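NimC/NimA family protein (Clostridium acetobutylicum, PDB 2IG6) binds flavin mononucleotide and is probably a flavin-dependent oxidoreductase of the pyridoxamine 5'-phosphate oxidase-like superfamily. Local coordinates at residues Q42-P47 with F69-Q74. Residues are numbered along the deposited sequence; the frame is centred on the assembly and turned at random.
With FMN (flavin mononucleotide), chain D.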
ATOM      1  N   GLN A  42      -4.855   9.788   9.374  1.00 35.12           N
ATOM      2  CA  GLN A  42      -4.626   8.342   9.355  1.00 33.36           C
ATOM      3  C   GLN A  42      -4.495   7.805   7.931  1.00 32.43           C
ATOM      4  O   GLN A  42      -5.465   7.781   7.175  1.00 33.77           O
ATOM      5  CB  GLN A  42      -5.768   7.618  10.085  1.00 34.47           C
ATOM      6  CG  GLN A  42      -5.691   6.102  10.040  1.00 33.56           C
ATOM      7  CD  GLN A  42      -4.523   5.552  10.813  1.00 33.30           C
ATOM      8  OE1 GLN A  42      -4.454   5.709  12.047  1.00 32.11           O
ATOM      9  NE2 GLN A  42      -3.594   4.883  10.104  1.00 32.44           N
ATOM     10  N   PRO A  43      -3.288   7.369   7.545  1.00 34.78           N
ATOM     11  CA  PRO A  43      -3.164   6.659   6.274  1.00 34.56           C
ATOM     12  C   PRO A  43      -3.947   5.368   6.299  1.00 33.93           C
ATOM     13  O   PRO A  43      -4.040   4.714   7.330  1.00 33.19           O
ATOM     14  CB  PRO A  43      -1.674   6.366   6.148  1.00 38.00           C
ATOM     15  CG  PRO A  43      -1.008   7.127   7.217  1.00 38.09           C
ATOM     16  CD  PRO A  43      -1.999   7.536   8.231  1.00 34.96           C
ATOM     17  N   ARG A  44      -4.491   5.022   5.146  1.00 33.43           N
ATOM     18  CA  ARG A  44      -5.192   3.773   4.914  1.00 33.32           C
ATOM     19  C   ARG A  44      -4.665   3.133   3.634  1.00 35.13           C
ATOM     20  O   ARG A  44      -4.359   3.833   2.671  1.00 37.13           O
ATOM     21  CB  ARG A  44      -6.677   4.055   4.738  1.00 33.29           C
ATOM     22  CG  ARG A  44      -7.389   4.645   5.936  1.00 33.54           C
ATOM     23  CD  ARG A  44      -7.396   3.707   7.119  1.00 33.11           C
ATOM     24  NE  ARG A  44      -8.268   4.188   8.174  1.00 34.93           N
ATOM     25  CZ  ARG A  44      -8.375   3.617   9.365  1.00 34.65           C
ATOM     26  NH1 ARG A  44      -7.695   2.519   9.642  1.00 37.32           N
ATOM     27  NH2 ARG A  44      -9.199   4.116  10.281  1.00 39.43           N
ATOM     28  N   VAL A  45      -4.566   1.805   3.637  1.00 35.16           N
ATOM     29  CA  VAL A  45      -4.138   1.045   2.469  1.00 34.46           C
ATOM     30  C   VAL A  45      -4.820  -0.302   2.425  1.00 34.06           C
ATOM     31  O   VAL A  45      -5.055  -0.938   3.464  1.00 34.14           O
ATOM     32  CB  VAL A  45      -2.582   0.912   2.406  1.00 33.80           C
ATOM     33  CG1 VAL A  45      -2.007   0.206   3.615  1.00 35.08           C
ATOM     34  CG2 VAL A  45      -2.119   0.225   1.124  1.00 37.60           C
ATOM     35  N   ARG A  46      -5.138  -0.732   1.213  1.00 33.21           N
ATOM     36  CA  ARG A  46      -5.829  -2.004   0.994  1.00 33.16           C
ATOM     37  C   ARG A  46      -5.529  -2.492  -0.412  1.00 35.69           C
ATOM     38  O   ARG A  46      -5.183  -1.683  -1.268  1.00 35.42           O
ATOM     39  CB  ARG A  46      -7.342  -1.855   1.204  1.00 33.31           C
ATOM     40  CG  ARG A  46      -8.110  -1.246   0.040  1.00 33.99           C
ATOM     41  CD  ARG A  46      -7.885   0.246  -0.034  1.00 35.07           C
ATOM     42  NE  ARG A  46      -8.516   0.944   1.077  1.00 34.28           N
ATOM     43  CZ  ARG A  46      -8.260   2.190   1.477  1.00 34.33           C
ATOM     44  NH1 ARG A  46      -7.326   2.928   0.903  1.00 35.16           N
ATOM     45  NH2 ARG A  46      -8.977   2.713   2.444  1.00 35.45           N
ATOM     46  N   PRO A  47      -5.655  -3.808  -0.648  1.00 34.60           N
ATOM     47  CA  PRO A  47      -5.453  -4.328  -1.999  1.00 35.44           C
ATOM     48  C   PRO A  47      -6.598  -3.946  -2.942  1.00 35.41           C
ATOM     49  O   PRO A  47      -7.777  -3.939  -2.552  1.00 37.47           O
ATOM     50  CB  PRO A  47      -5.399  -5.844  -1.790  1.00 35.24           C
ATOM     51  CG  PRO A  47      -6.102  -6.109  -0.539  1.00 37.39           C
ATOM     52  CD  PRO A  47      -5.951  -4.888   0.316  1.00 34.86           C
ATOM     53  N   PHE A  69     -13.857   4.532  -0.756  1.00 33.07           N
ATOM     54  CA  PHE A  69     -14.499   5.442  -1.701  1.00 33.84           C
ATOM     55  C   PHE A  69     -14.739   6.803  -1.051  1.00 35.21           C
ATOM     56  O   PHE A  69     -14.407   7.850  -1.605  1.00 35.49           O
ATOM     57  CB  PHE A  69     -15.840   4.875  -2.161  1.00 34.38           C
ATOM     58  CG  PHE A  69     -16.572   5.782  -3.101  1.00 34.10           C
ATOM     59  CD1 PHE A  69     -16.270   5.777  -4.449  1.00 36.20           C
ATOM     60  CD2 PHE A  69     -17.541   6.645  -2.648  1.00 35.65           C
ATOM     61  CE1 PHE A  69     -16.922   6.619  -5.311  1.00 34.73           C
ATOM     62  CE2 PHE A  69     -18.200   7.508  -3.519  1.00 35.87           C
ATOM     63  CZ  PHE A  69     -17.888   7.488  -4.849  1.00 35.03           C
ATOM     64  N   LYS A  70     -15.309   6.790   0.149  1.00 35.60           N
ATOM     65  CA  LYS A  70     -15.628   8.032   0.843  1.00 36.27           C
ATOM     66  C   LYS A  70     -14.338   8.833   1.094  1.00 35.99           C
ATOM     67  O   LYS A  70     -14.319  10.066   0.987  1.00 35.45           O
ATOM     68  CB  LYS A  70     -16.358   7.730   2.151  1.00 37.31           C
ATOM     69  CG  LYS A  70     -17.740   7.123   1.922  1.00 41.52           C
ATOM     70  CD  LYS A  70     -18.329   6.440   3.154  1.00 43.03           C
ATOM     71  CE  LYS A  70     -19.752   5.959   2.842  1.00 47.57           C
ATOM     72  NZ  LYS A  70     -20.391   5.221   3.972  1.00 54.06           N
ATOM     73  N   GLN A  71     -13.263   8.125   1.399  1.00 34.83           N
ATOM     74  CA  GLN A  71     -11.952   8.771   1.599  1.00 34.72           C
ATOM     75  C   GLN A  71     -11.470   9.453   0.328  1.00 34.69           C
ATOM     76  O   GLN A  71     -10.913  10.547   0.386  1.00 36.42           O
ATOM     77  CB  GLN A  71     -10.926   7.759   2.108  1.00 36.90           C
ATOM     78  CG  GLN A  71     -11.214   7.340   3.556  1.00 33.65           C
ATOM     79  CD  GLN A  71     -10.596   6.032   3.952  1.00 34.58           C
ATOM     80  OE1 GLN A  71      -9.678   5.528   3.301  1.00 35.19           O
ATOM     81  NE2 GLN A  71     -11.101   5.458   5.048  1.00 34.46           N
HETATM   82  N   MSE A  72     -11.703   8.818  -0.827  1.00 34.18           N
HETATM   83  CA  MSE A  72     -11.224   9.369  -2.116  1.00 34.47           C
HETATM   84  C   MSE A  72     -12.033  10.585  -2.536  1.00 36.42           C
HETATM   85  O   MSE A  72     -11.523  11.463  -3.240  1.00 36.41           O
HETATM   86  CB  MSE A  72     -11.259   8.312  -3.207  1.00 37.45           C
HETATM   87  CG  MSE A  72     -10.156   7.261  -3.042  1.00 34.72           C
HETATM   88 SE   MSE A  72     -10.117   6.021  -4.525  0.70 35.79          SE
HETATM   89  CE  MSE A  72     -11.570   5.026  -4.199  1.00 38.56           C
ATOM     90  N   ILE A  73     -13.298  10.622  -2.111  1.00 36.47           N
ATOM     91  CA  ILE A  73     -14.160  11.797  -2.337  1.00 36.30           C
ATOM     92  C   ILE A  73     -13.714  12.941  -1.440  1.00 37.56           C
ATOM     93  O   ILE A  73     -13.587  14.074  -1.902  1.00 36.39           O
ATOM     94  CB  ILE A  73     -15.640  11.464  -2.098  1.00 36.81           C
ATOM     95  CG1 ILE A  73     -16.111  10.356  -3.051  1.00 35.46           C
ATOM     96  CG2 ILE A  73     -16.515  12.714  -2.243  1.00 37.83           C
ATOM     97  CD1 ILE A  73     -15.800  10.611  -4.527  1.00 41.51           C
ATOM     98  N   GLN A  74     -13.437  12.639  -0.174  1.00 35.31           N
ATOM     99  CA  GLN A  74     -13.064  13.654   0.798  1.00 35.65           C
ATOM    100  C   GLN A  74     -11.661  14.220   0.520  1.00 37.11           C
ATOM    101  O   GLN A  74     -11.423  15.407   0.725  1.00 38.87           O
ATOM    102  CB  GLN A  74     -13.204  13.081   2.227  1.00 36.33           C
ATOM    103  CG  GLN A  74     -12.670  13.931   3.362  1.00 41.39           C
ATOM    104  CD  GLN A  74     -13.388  15.246   3.499  1.00 52.55           C
ATOM    105  OE1 GLN A  74     -14.520  15.417   3.011  1.00 54.15           O
ATOM    106  NE2 GLN A  74     -12.746  16.191   4.186  1.00 56.43           N
TER
HETATM  107  N1  FMN D 339     -12.000  -3.310  -3.572  1.00 28.00           N
HETATM  108  C2  FMN D 339     -12.368  -2.335  -4.482  1.00 27.57           C
HETATM  109  O2  FMN D 339     -13.176  -1.490  -4.126  1.00 30.26           O
HETATM  110  N3  FMN D 339     -11.807  -2.311  -5.741  1.00 23.81           N
HETATM  111  C4  FMN D 339     -10.926  -3.287  -6.155  1.00 28.30           C
HETATM  112  O4  FMN D 339     -10.298  -3.164  -7.208  1.00 23.98           O
HETATM  113  C4A FMN D 339     -10.549  -4.275  -5.236  1.00 29.13           C
HETATM  114  N5  FMN D 339      -9.666  -5.274  -5.620  1.00 27.21           N
HETATM  115  C5A FMN D 339      -9.278  -6.225  -4.695  1.00 26.60           C
HETATM  116  C6  FMN D 339      -8.361  -7.207  -5.069  1.00 26.78           C
HETATM  117  C7  FMN D 339      -7.969  -8.164  -4.146  1.00 28.07           C
HETATM  118  C7M FMN D 339      -7.038  -9.242  -4.604  1.00 32.30           C
HETATM  119  C8  FMN D 339      -8.501  -8.138  -2.853  1.00 27.64           C
HETATM  120  C8M FMN D 339      -7.979  -9.040  -1.770  1.00 28.09           C
HETATM  121  C9  FMN D 339      -9.424  -7.186  -2.476  1.00 26.72           C
HETATM  122  C9A FMN D 339      -9.810  -6.198  -3.409  1.00 22.19           C
HETATM  123  N10 FMN D 339     -10.722  -5.228  -3.034  1.00 26.16           N
HETATM  124  C10 FMN D 339     -11.096  -4.265  -3.964  1.00 26.94           C
HETATM  125  C1' FMN D 339     -11.442  -5.220  -1.718  1.00 26.71           C
HETATM  126  C2' FMN D 339     -10.819  -4.190  -0.767  1.00 27.40           C
HETATM  127  O2' FMN D 339      -9.463  -4.515  -0.441  1.00 25.37           O
HETATM  128  C3' FMN D 339     -11.683  -4.139   0.481  1.00 31.53           C
HETATM  129  O3' FMN D 339     -13.057  -3.927   0.147  1.00 28.71           O
HETATM  130  C4' FMN D 339     -11.209  -3.068   1.462  1.00 26.33           C
HETATM  131  O4' FMN D 339     -11.786  -3.360   2.713  1.00 28.85           O
HETATM  132  C5' FMN D 339     -11.663  -1.670   1.042  1.00 25.05           C
HETATM  133  O5' FMN D 339     -11.003  -0.632   1.760  1.00 25.83           O
HETATM  134  P   FMN D 339     -11.739   0.033   3.027  1.00 26.57           P
HETATM  135  O1P FMN D 339     -10.880   1.085   3.623  1.00 28.09           O
HETATM  136  O2P FMN D 339     -12.000  -1.081   4.014  1.00 26.67           O
HETATM  137  O3P FMN D 339     -13.071   0.612   2.592  1.00 26.83           O
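Gln-71 OE1 is gripped twice: Arg-46 NH2 donates to it at 3.0 Å, and the hydroxyl of Thr-37, on the strand paired with 42-47, makes a second hydrogen bond. The Arg-46 bond is bent, 145° at the hydrogen, and NH2 approaches tilted 27° from the carbonyl plane. The same nitrogen gives a nearly straight bond (174°) of 2.8 Å to FMN O1P. Arg-46 NE adds a third bond, to FMN O5' at 3.0 Å, which lies in the guanidinium plane. The remaining nitrogen, NH1, is held by Thr-37 OG1 and Leu-35 O, so strand 33-39 and the amide of Gln-71 should help to hold the guanidinium in the rotation that presents NE and NH2 to FMN. Arginine suits this place because its flat cation offers several N-H groups at once, and bends at chi2 and chi3 lay the chain along the FMN ribityl-phosphate. Glutamine, extended beyond CG, is long enough to carry a neutral acceptor from helix 69-74 to the strand. Its amide also rests against the aliphatic part of Arg-44, where Arg-44 CG lies 3.6 Å from Gln-71 OE1, while the Arg-44 guanidinium forms salt bridges with Glu-39 and with Glu-79 of the second subunit. Pro-47 O accepts a bond from FMN O2' at 2.8 Å. Arg-46, steadied by Gln-71, is part of an FMN site completed by Ser-62, Lys-66, Cys-68 and Arg-91 of the second subunit, consistent with split-barrel flavoproteins related to pyridoxamine 5'-phosphate oxidase.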